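Side-chain contacts in NAD-dependent epimerase/dehydratase (Methylobacillus flagellatus KT, PDB 3GPI), which is of unknown function but probably binds NAD, as a member of the NAD-dependent epimerase/dehydratase family of short-chain dehydrogenase/reductase-like proteins: residues 85-88 with 89-93; 69-72 with 73-77; 135-138 with 139-143. All coordinates share one frame; numbering follows the deposited sequence.

Contact 1: residues 85-88 with 89-93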
ATOM      1  N   TYR A  85      13.795   8.933  -0.318  1.00 35.14           N
ATOM      2  CA  TYR A  85      12.432   8.883   0.267  1.00 34.89           C
ATOM      3  C   TYR A  85      12.416   9.369   1.698  1.00 34.65           C
ATOM      4  O   TYR A  85      11.396   9.875   2.185  1.00 35.31           O
ATOM      5  CB  TYR A  85      11.848   7.455   0.279  1.00 34.82           C
ATOM      6  CG  TYR A  85      11.816   6.684  -1.027  1.00 33.24           C
ATOM      7  CD1 TYR A  85      11.655   5.294  -1.015  1.00 30.67           C
ATOM      8  CD2 TYR A  85      11.936   7.328  -2.263  1.00 32.24           C
ATOM      9  CE1 TYR A  85      11.619   4.563  -2.186  1.00 31.45           C
ATOM     10  CE2 TYR A  85      11.908   6.599  -3.452  1.00 31.99           C
ATOM     11  CZ  TYR A  85      11.742   5.217  -3.400  1.00 31.35           C
ATOM     12  OH  TYR A  85      11.710   4.495  -4.559  1.00 27.84           O
ATOM     13  N   VAL A  86      13.531   9.157   2.397  1.00 35.31           N
ATOM     14  CA  VAL A  86      13.637   9.465   3.820  1.00 35.75           C
ATOM     15  C   VAL A  86      13.532  10.986   4.030  1.00 35.75           C
ATOM     16  O   VAL A  86      13.025  11.431   5.057  1.00 35.41           O
ATOM     17  CB  VAL A  86      14.939   8.897   4.428  1.00 35.78           C
ATOM     18  CG1 VAL A  86      16.163   9.614   3.854  1.00 36.12           C
ATOM     19  CG2 VAL A  86      14.916   8.951   5.969  1.00 35.89           C
ATOM     20  N   GLU A  87      13.999  11.749   3.040  1.00 35.50           N
ATOM     21  CA  GLU A  87      13.944  13.226   3.051  1.00 35.59           C
ATOM     22  C   GLU A  87      12.538  13.727   3.354  1.00 33.79           C
ATOM     23  O   GLU A  87      12.337  14.529   4.283  1.00 33.58           O
ATOM     24  CB  GLU A  87      14.388  13.786   1.687  1.00 36.70           C
ATOM     25  CG  GLU A  87      15.317  14.993   1.751  1.00 40.30           C
ATOM     26  CD  GLU A  87      16.774  14.599   1.943  1.00 44.95           C
ATOM     27  OE1 GLU A  87      17.036  13.498   2.479  1.00 46.84           O
ATOM     28  OE2 GLU A  87      17.661  15.393   1.556  1.00 48.50           O
ATOM     29  N   GLY A  88      11.588  13.279   2.535  1.00 31.85           N
ATOM     30  CA  GLY A  88      10.189  13.696   2.616  1.00 29.15           C
ATOM     31  C   GLY A  88       9.563  13.378   3.971  1.00 27.22           C
ATOM     32  O   GLY A  88       8.788  14.185   4.524  1.00 26.56           O
ATOM     33  N   LEU A  89       9.864  12.188   4.480  1.00 25.40           N
ATOM     34  CA  LEU A  89       9.396  11.761   5.799  1.00 23.83           C
ATOM     35  C   LEU A  89      10.056  12.567   6.924  1.00 24.51           C
ATOM     36  O   LEU A  89       9.411  12.966   7.894  1.00 22.91           O
ATOM     37  CB  LEU A  89       9.661  10.263   5.982  1.00 24.65           C
ATOM     38  CG  LEU A  89       9.337   9.658   7.360  1.00 21.31           C
ATOM     39  CD1 LEU A  89       7.824   9.790   7.709  1.00 22.91           C
ATOM     40  CD2 LEU A  89       9.779   8.208   7.426  1.00 23.43           C
ATOM     41  N   ARG A  90      11.363  12.802   6.791  1.00 24.86           N
ATOM     42  CA  ARG A  90      12.091  13.593   7.786  0.50 24.36           C
ATOM     43  C   ARG A  90      11.543  15.019   7.835  1.00 23.17           C
ATOM     44  O   ARG A  90      11.300  15.530   8.944  1.00 23.36           O
ATOM     45  CB  ARG A  90      13.619  13.613   7.552  0.50 24.53           C
ATOM     46  CG  ARG A  90      14.393  14.145   8.760  0.50 24.48           C
ATOM     47  CD  ARG A  90      15.848  14.472   8.423  0.50 27.18           C
ATOM     48  NE  ARG A  90      16.580  13.301   7.955  0.50 28.50           N
ATOM     49  CZ  ARG A  90      17.014  12.334   8.754  0.50 28.67           C
ATOM     50  NH1 ARG A  90      16.774  12.408  10.058  0.50 28.99           N
ATOM     51  NH2 ARG A  90      17.680  11.297   8.256  0.50 30.15           N
ATOM     52  N   ASN A  91      11.321  15.615   6.672  1.00 23.48           N
ATOM     53  CA  ASN A  91      10.803  16.982   6.557  1.00 21.57           C
ATOM     54  C   ASN A  91       9.416  17.070   7.178  1.00 21.48           C
ATOM     55  O   ASN A  91       9.132  18.010   7.925  1.00 21.51           O
ATOM     56  CB  ASN A  91      10.759  17.450   5.101  1.00 22.11           C
ATOM     57  CG  ASN A  91      12.151  17.663   4.514  1.00 20.51           C
ATOM     58  OD1 ASN A  91      13.141  17.690   5.245  1.00 23.43           O
ATOM     59  ND2 ASN A  91      12.209  17.798   3.209  1.00 24.22           N
ATOM     60  N   THR A  92       8.581  16.072   6.892  1.00 20.55           N
ATOM     61  CA  THR A  92       7.207  16.035   7.400  1.00 19.82           C
ATOM     62  C   THR A  92       7.201  15.866   8.911  1.00 19.06           C
ATOM     63  O   THR A  92       6.482  16.588   9.624  1.00 17.52           O
ATOM     64  CB  THR A  92       6.419  14.891   6.744  1.00 19.43           C
ATOM     65  OG1 THR A  92       6.320  15.121   5.339  1.00 20.43           O
ATOM     66  CG2 THR A  92       5.001  14.857   7.268  1.00 19.40           C
ATOM     67  N   LEU A  93       7.978  14.940   9.453  1.00 18.95           N
ATOM     68  CA  LEU A  93       8.034  14.794  10.886  1.00 19.99           C
ATOM     69  C   LEU A  93       8.556  16.043  11.585  1.00 20.14           C
ATOM     70  O   LEU A  93       8.014  16.478  12.591  1.00 21.15           O
ATOM     71  CB  LEU A  93       8.880  13.593  11.270  1.00 20.77           C
ATOM     72  CG  LEU A  93       8.320  12.263  10.777  1.00 21.06           C
ATOM     73  CD1 LEU A  93       9.402  11.167  10.898  1.00 21.17           C
ATOM     74  CD2 LEU A  93       7.084  11.894  11.598  1.00 21.59           C
TER

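Contact 2: residues 69-72 with 73-77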
ATOM      1  N   TYR A  69       1.618   8.238   6.290  1.00 14.22           N
ATOM      2  CA  TYR A  69       2.532   8.731   5.286  1.00 16.06           C
ATOM      3  C   TYR A  69       2.566   7.748   4.128  1.00 16.78           C
ATOM      4  O   TYR A  69       3.029   6.627   4.295  1.00 16.27           O
ATOM      5  CB  TYR A  69       3.919   8.909   5.911  1.00 16.89           C
ATOM      6  CG  TYR A  69       4.879   9.692   5.056  1.00 19.47           C
ATOM      7  CD1 TYR A  69       4.932  11.073   5.137  1.00 19.95           C
ATOM      8  CD2 TYR A  69       5.713   9.040   4.150  1.00 22.67           C
ATOM      9  CE1 TYR A  69       5.789  11.795   4.344  1.00 23.53           C
ATOM     10  CE2 TYR A  69       6.598   9.754   3.366  1.00 25.72           C
ATOM     11  CZ  TYR A  69       6.617  11.127   3.462  1.00 25.27           C
ATOM     12  OH  TYR A  69       7.475  11.835   2.663  1.00 27.40           O
ATOM     13  N   CYS A  70       2.067   8.214   2.991  1.00 18.39           N
ATOM     14  CA  CYS A  70       1.936   7.407   1.773  1.00 21.81           C
ATOM     15  C   CYS A  70       2.921   7.836   0.678  1.00 23.59           C
ATOM     16  O   CYS A  70       3.041   7.121  -0.321  1.00 24.62           O
ATOM     17  CB  CYS A  70       0.541   7.587   1.211  1.00 22.83           C
ATOM     18  SG  CYS A  70      -0.794   7.282   2.352  1.00 26.29           S
ATOM     19  N   VAL A  71       3.646   8.944   0.876  1.00 24.20           N
ATOM     20  CA  VAL A  71       4.449   9.540  -0.218  1.00 24.85           C
ATOM     21  C   VAL A  71       5.578   8.606  -0.706  1.00 24.81           C
ATOM     22  O   VAL A  71       5.761   8.456  -1.913  1.00 25.47           O
ATOM     23  CB  VAL A  71       4.991  10.938   0.169  1.00 25.25           C
ATOM     24  CG1 VAL A  71       5.922  11.521  -0.930  1.00 26.06           C
ATOM     25  CG2 VAL A  71       3.820  11.882   0.486  1.00 25.41           C
ATOM     26  N   ALA A  72       6.283   7.952   0.214  1.00 24.11           N
ATOM     27  CA  ALA A  72       7.418   7.089  -0.158  1.00 23.99           C
ATOM     28  C   ALA A  72       6.897   5.933  -1.002  1.00 25.07           C
ATOM     29  O   ALA A  72       7.507   5.567  -2.023  1.00 25.20           O
ATOM     30  CB  ALA A  72       8.188   6.607   1.099  1.00 24.82           C
ATOM     31  N   ALA A  73       5.741   5.385  -0.628  1.00 25.08           N
ATOM     32  CA  ALA A  73       5.129   4.324  -1.444  1.00 25.94           C
ATOM     33  C   ALA A  73       4.795   4.765  -2.883  1.00 27.06           C
ATOM     34  O   ALA A  73       5.067   4.016  -3.837  1.00 26.77           O
ATOM     35  CB  ALA A  73       3.900   3.733  -0.734  1.00 25.38           C
ATOM     36  N   SER A  74       4.232   5.964  -3.041  1.00 28.21           N
ATOM     37  CA  SER A  74       3.985   6.543  -4.375  1.00 30.09           C
ATOM     38  C   SER A  74       5.278   6.792  -5.134  1.00 30.42           C
ATOM     39  O   SER A  74       5.322   6.584  -6.349  1.00 31.48           O
ATOM     40  CB  SER A  74       3.206   7.845  -4.274  1.00 29.75           C
ATOM     41  OG  SER A  74       1.928   7.595  -3.727  1.00 34.26           O
ATOM     42  N   GLU A  75       6.308   7.237  -4.411  1.00 30.51           N
ATOM     43  CA  GLU A  75       7.659   7.449  -4.954  1.00 31.95           C
ATOM     44  C   GLU A  75       8.279   6.117  -5.412  1.00 32.25           C
ATOM     45  O   GLU A  75       8.875   6.043  -6.485  1.00 32.92           O
ATOM     46  CB  GLU A  75       8.580   8.151  -3.918  1.00 31.61           C
ATOM     47  CG  GLU A  75       8.346   9.688  -3.736  1.00 32.55           C
ATOM     48  CD  GLU A  75       8.961  10.285  -2.446  1.00 34.50           C
ATOM     49  OE1 GLU A  75       9.376   9.549  -1.514  1.00 36.26           O
ATOM     50  OE2 GLU A  75       9.015  11.528  -2.337  1.00 35.35           O
ATOM     51  N   TYR A  76       8.143   5.075  -4.587  1.00 32.64           N
ATOM     52  CA  TYR A  76       8.640   3.731  -4.908  1.00 32.98           C
ATOM     53  C   TYR A  76       8.119   3.267  -6.262  1.00 34.01           C
ATOM     54  O   TYR A  76       8.877   2.748  -7.081  1.00 33.26           O
ATOM     55  CB  TYR A  76       8.172   2.726  -3.856  1.00 32.85           C
ATOM     56  CG  TYR A  76       8.965   1.437  -3.826  1.00 32.86           C
ATOM     57  CD1 TYR A  76       9.972   1.267  -2.886  1.00 34.38           C
ATOM     58  CD2 TYR A  76       8.715   0.394  -4.725  1.00 33.09           C
ATOM     59  CE1 TYR A  76      10.713   0.105  -2.812  1.00 33.43           C
ATOM     60  CE2 TYR A  76       9.478  -0.791  -4.657  1.00 32.70           C
ATOM     61  CZ  TYR A  76      10.475  -0.904  -3.694  1.00 33.36           C
ATOM     62  OH  TYR A  76      11.249  -2.033  -3.572  1.00 35.79           O
ATOM     63  N   SER A  77       6.810   3.457  -6.451  1.00 35.25           N
ATOM     64  CA  SER A  77       6.078   3.065  -7.654  1.00 36.32           C
ATOM     65  C   SER A  77       6.422   4.014  -8.793  1.00 36.64           C
ATOM     66  O   SER A  77       6.895   3.576  -9.840  1.00 37.89           O
ATOM     67  CB  SER A  77       4.563   3.081  -7.383  1.00 36.36           C
ATOM     68  OG  SER A  77       4.026   4.401  -7.463  1.00 38.00           O
TER
HETATM   69  O   HOH W   1       4.976   5.974   2.175  1.00 22.71           O
HETATM   70  O   HOH W   2       9.140  10.332   1.309  1.00 27.50           O

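Contact 3: residues 135-138 with 139-143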
ATOM      1  N   LYS A 135      16.313   0.011  -1.181  1.00 18.35           N
ATOM      2  CA  LYS A 135      17.274   0.581  -0.245  1.00 19.15           C
ATOM      3  C   LYS A 135      16.735   1.916   0.297  1.00 19.30           C
ATOM      4  O   LYS A 135      16.841   2.188   1.494  1.00 20.32           O
ATOM      5  CB  LYS A 135      18.642   0.721  -0.912  1.00 19.27           C
ATOM      6  CG  LYS A 135      19.340  -0.625  -1.130  1.00 22.46           C
ATOM      7  CD  LYS A 135      20.591  -0.440  -1.952  1.00 27.48           C
ATOM      8  CE  LYS A 135      21.395  -1.742  -2.011  1.00 30.24           C
ATOM      9  NZ  LYS A 135      22.376  -1.673  -3.154  1.00 33.59           N
ATOM     10  N   ARG A 136      16.180   2.732  -0.597  1.00 19.89           N
ATOM     11  CA  ARG A 136      15.592   4.020  -0.228  1.00 18.99           C
ATOM     12  C   ARG A 136      14.417   3.793   0.719  1.00 18.93           C
ATOM     13  O   ARG A 136      14.190   4.566   1.643  1.00 19.83           O
ATOM     14  CB  ARG A 136      15.117   4.786  -1.477  1.00 19.40           C
ATOM     15  CG  ARG A 136      16.275   5.477  -2.268  1.00 20.30           C
ATOM     16  CD  ARG A 136      15.735   6.166  -3.510  1.00 24.06           C
ATOM     17  NE  ARG A 136      15.429   5.228  -4.604  1.00 28.49           N
ATOM     18  CZ  ARG A 136      14.831   5.561  -5.751  1.00 31.38           C
ATOM     19  NH1 ARG A 136      14.620   4.635  -6.690  1.00 31.04           N
ATOM     20  NH2 ARG A 136      14.465   6.827  -5.987  1.00 33.80           N
ATOM     21  N   MET A 137      13.657   2.725   0.489  1.00 18.90           N
ATOM     22  CA  MET A 137      12.534   2.451   1.345  1.00 18.56           C
ATOM     23  C   MET A 137      12.933   2.008   2.741  1.00 17.62           C
ATOM     24  O   MET A 137      12.380   2.473   3.747  1.00 18.25           O
ATOM     25  CB  MET A 137      11.670   1.378   0.697  1.00 19.41           C
ATOM     26  CG  MET A 137      10.320   1.237   1.347  1.00 19.62           C
ATOM     27  SD  MET A 137       9.252   2.749   1.525  1.00 16.95           S
ATOM     28  CE  MET A 137       8.524   2.827  -0.008  1.00 21.43           C
ATOM     29  N   LEU A 138      13.936   1.135   2.819  1.00 18.36           N
ATOM     30  CA  LEU A 138      14.445   0.765   4.133  1.00 17.58           C
ATOM     31  C   LEU A 138      15.081   1.979   4.861  1.00 19.26           C
ATOM     32  O   LEU A 138      14.982   2.062   6.082  1.00 20.59           O
ATOM     33  CB  LEU A 138      15.409  -0.439   4.076  1.00 18.62           C
ATOM     34  CG  LEU A 138      14.791  -1.768   3.655  1.00 17.19           C
ATOM     35  CD1 LEU A 138      15.949  -2.808   3.487  1.00 22.08           C
ATOM     36  CD2 LEU A 138      13.713  -2.277   4.630  1.00 20.21           C
ATOM     37  N   GLU A 139      15.694   2.906   4.114  1.00 20.05           N
ATOM     38  CA  GLU A 139      16.253   4.115   4.714  0.50 21.15           C
ATOM     39  C   GLU A 139      15.144   5.004   5.297  1.00 21.91           C
ATOM     40  O   GLU A 139      15.313   5.562   6.398  1.00 23.59           O
ATOM     41  CB  GLU A 139      17.079   4.877   3.684  0.50 21.31           C
ATOM     42  CG  GLU A 139      17.544   6.237   4.146  0.50 22.78           C
ATOM     43  CD  GLU A 139      18.587   6.803   3.240  0.50 23.20           C
ATOM     44  OE1 GLU A 139      18.274   7.085   2.063  0.50 22.42           O
ATOM     45  OE2 GLU A 139      19.730   6.965   3.722  0.50 26.02           O
ATOM     46  N   ALA A 140      14.022   5.129   4.578  1.00 21.81           N
ATOM     47  CA  ALA A 140      12.863   5.894   5.073  1.00 22.27           C
ATOM     48  C   ALA A 140      12.267   5.212   6.311  1.00 22.69           C
ATOM     49  O   ALA A 140      11.912   5.903   7.283  1.00 24.27           O
ATOM     50  CB  ALA A 140      11.817   6.103   3.976  1.00 22.25           C
ATOM     51  N   GLU A 141      12.159   3.882   6.279  1.00 22.65           N
ATOM     52  CA  GLU A 141      11.643   3.099   7.399  1.00 22.56           C
ATOM     53  C   GLU A 141      12.444   3.321   8.666  1.00 24.93           C
ATOM     54  O   GLU A 141      11.872   3.438   9.754  1.00 24.26           O
ATOM     55  CB  GLU A 141      11.667   1.599   7.091  1.00 23.31           C
ATOM     56  CG  GLU A 141      10.485   1.068   6.273  1.00 20.61           C
ATOM     57  CD  GLU A 141      10.488  -0.439   6.162  1.00 18.89           C
ATOM     58  OE1 GLU A 141      11.087  -1.140   6.988  1.00 20.68           O
ATOM     59  OE2 GLU A 141       9.856  -0.972   5.238  1.00 17.85           O
ATOM     60  N   ALA A 142      13.765   3.385   8.504  1.00 26.28           N
ATOM     61  CA  ALA A 142      14.710   3.288   9.623  1.00 27.89           C
ATOM     62  C   ALA A 142      14.459   4.369  10.648  1.00 29.10           C
ATOM     63  O   ALA A 142      14.570   4.124  11.865  1.00 30.15           O
ATOM     64  CB  ALA A 142      16.140   3.382   9.106  1.00 27.69           C
ATOM     65  N   LEU A 143      14.138   5.548  10.125  1.00 29.20           N
ATOM     66  CA  LEU A 143      13.857   6.759  10.880  1.00 29.67           C
ATOM     67  C   LEU A 143      12.801   6.512  11.943  1.00 29.72           C
ATOM     68  O   LEU A 143      12.962   6.861  13.109  1.00 30.27           O
ATOM     69  CB  LEU A 143      13.375   7.828   9.910  1.00 29.33           C
ATOM     70  CG  LEU A 143      13.379   9.308  10.302  1.00 30.38           C
ATOM     71  CD1 LEU A 143      14.790   9.786  10.758  1.00 33.62           C
ATOM     72  CD2 LEU A 143      12.906  10.125   9.135  1.00 30.81           C
TER
HETATM   73  O   HOH W   3      15.229   7.172   1.342  1.00 33.15           O

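Contact 1: residues 85-88 with 89-93
Thr-92 turns its hydroxyl back along the helix onto the carbonyl of Gly-88, one turn earlier, in the opening turns of helix 86-95 of a Rossmann-type NAD-binding fold. The torsion that sets OG1 anti to the carbonyl carbon of Thr-92 (chi1 -63°) brings OG1 within 2.8 Å of Gly-88 O. Thr-92 N donates to the same oxygen at 3.0 Å, and the two donors arrive from opposite faces of the carbonyl plane, so a buried acceptor is gripped twice. A small hydroxyl that can bond to its own helix suits this buried place, and the side chain packs against Leu-67 and Tyr-69 of strand 66-69. The backbone N of Asn-91 bonds to Glu-87 O; its side-chain amide lies close to that oxygen without bonding to it, CG of Asn-91 being 3.1 Å from Glu-87 O, while ND2 donates to Val-50 O. On the outer side Arg-90 sends its chain out into an exposed position, where a long charged residue is at home; two conformers of it exist, and in the one described NE stays 5.5 Å from Glu-87 OE1, too far for a salt bridge. Beneath it the backbone is firm, with Arg-90 N 2.8 Å from Val-86 O.

Contact 2: residues 69-72 with 73-77
Glu-75 lays its carboxylate back over Val-71 and Ala-72, with CG anti to its carbonyl carbon (chi1 -76°) and the chain extended beyond. There its oxygens lie against carbon atoms: OE2 comes to 3.4 Å from CG1 of Val-71, the two side chains crossing obliquely, and OE1 lies 3.4 Å from Ala-72 CA. A branched valine offers a methyl to the carboxylate while its other methyl, CG2, sits over one face of the Tyr-69 ring, offset toward the rim; alanine at the next position leaves room for OE1.

Water carries the polar links. One molecule, in the plane of the Tyr-69 ring at its edge, is 2.6 Å from Tyr-69 OH and 2.9 Å from Glu-75 OE1, to which it probably donates. A second donates to Tyr-69 O and accepts from Ala-73 N at 3.0 Å, joining the last residue of strand 66-69 to the first turn of the helix. This is the strand-turn-helix passage of a Rossmann-type fold, where chain leaving the parallel sheet enters helix 71-76. Replacing Glu-75 by alanine removes the carboxylate, which is likely to leave the water at Tyr-69 OH short of one acceptor and Val-71 CG1 without the group laid across it.

Backbone bonds complete the turn: Glu-75 N to Val-71 O at 2.8 Å and Tyr-76 N to Ala-72 O at 2.7 Å, with a longer one from Ser-74 N to Cys-70 O. At the far end, Ser-77 OG folds back to donate to Ser-74 O, 2.8 Å away.

Contact 3: residues 135-138 with 139-143
Glu-141 and Leu-138 lie side by side and point the same way, although the carboxylate finds its polar partners elsewhere: OE1 forms a salt bridge with Arg-153 and OE2 accepts from Ser-108 OG. Glutamate suits this buried place because both oxygens are met, and the nearby positive charge would probably favour its ionised form. Arg-136 is likewise anchored outside the two segments, NE on Phe-132 O and NH2 on Leu-83 O, with a cation-pi contact to the Phe-132 ring.

A water joins polar atoms along the helix. It donates to Arg-136 O at 2.8 Å and, more tentatively, to OE1 of Glu-139 at 3.1 Å, since Glu-139 has two conformers and touches a crystal neighbour. In the conformer described the Glu-139 chain reaches the water with CG anti to the backbone N (chi1 172°) and the rest extended. Arg-136 O also accepts from Ala-140 N, so that carbonyl serves the water as well as the helix.

All this belongs to helix 132-143, which packs against strand 103-109 of the central sheet in the Rossmann-type fold. Regular backbone bonds run from Glu-139 N to Lys-135 O and from Glu-141 N to Met-137 O, both 2.9 Å; the one from Ala-142 N to Leu-138 O is weak.

Packing makes up the rest. CD2 of Leu-138 rests 3.7 Å from OE1 of Glu-141, a branched hydrocarbon laid along the carboxylate. Facing inward, Ala-140, with no more than a methyl, lets the helix approach Phe-106, and its CB stands 3.7 Å from Met-137 O. Met-137, buried, long and flexible, reaches Phe-106 and also Ala-72 and Tyr-76 of helix 71-76.

In the fold
In chain order the three run contact 2, contact 1, contact 3, and they pack together with centres 10 to 12 Å apart. Contact 2 meets contact 1 where Tyr-69 OH makes a probable hydrogen bond with Gly-88 O (3.3 Å), and Tyr-85 CD2 lies 3.5 Å from Glu-75 OE1. Contact 1 meets contact 3 through Leu-89 CD2, 3.1 Å from Ala-140 O, and Val-86 CG2, 3.4 Å from Glu-139 O. Met-137 CE closes the third side, 3.6 Å from Ala-72 O. Contact 2 is nearest the chain's centre, about 9 Å from centre to centre, and Val-71 touches residues of a probable GxGxxG motif, consistent with a place near the dinucleotide site.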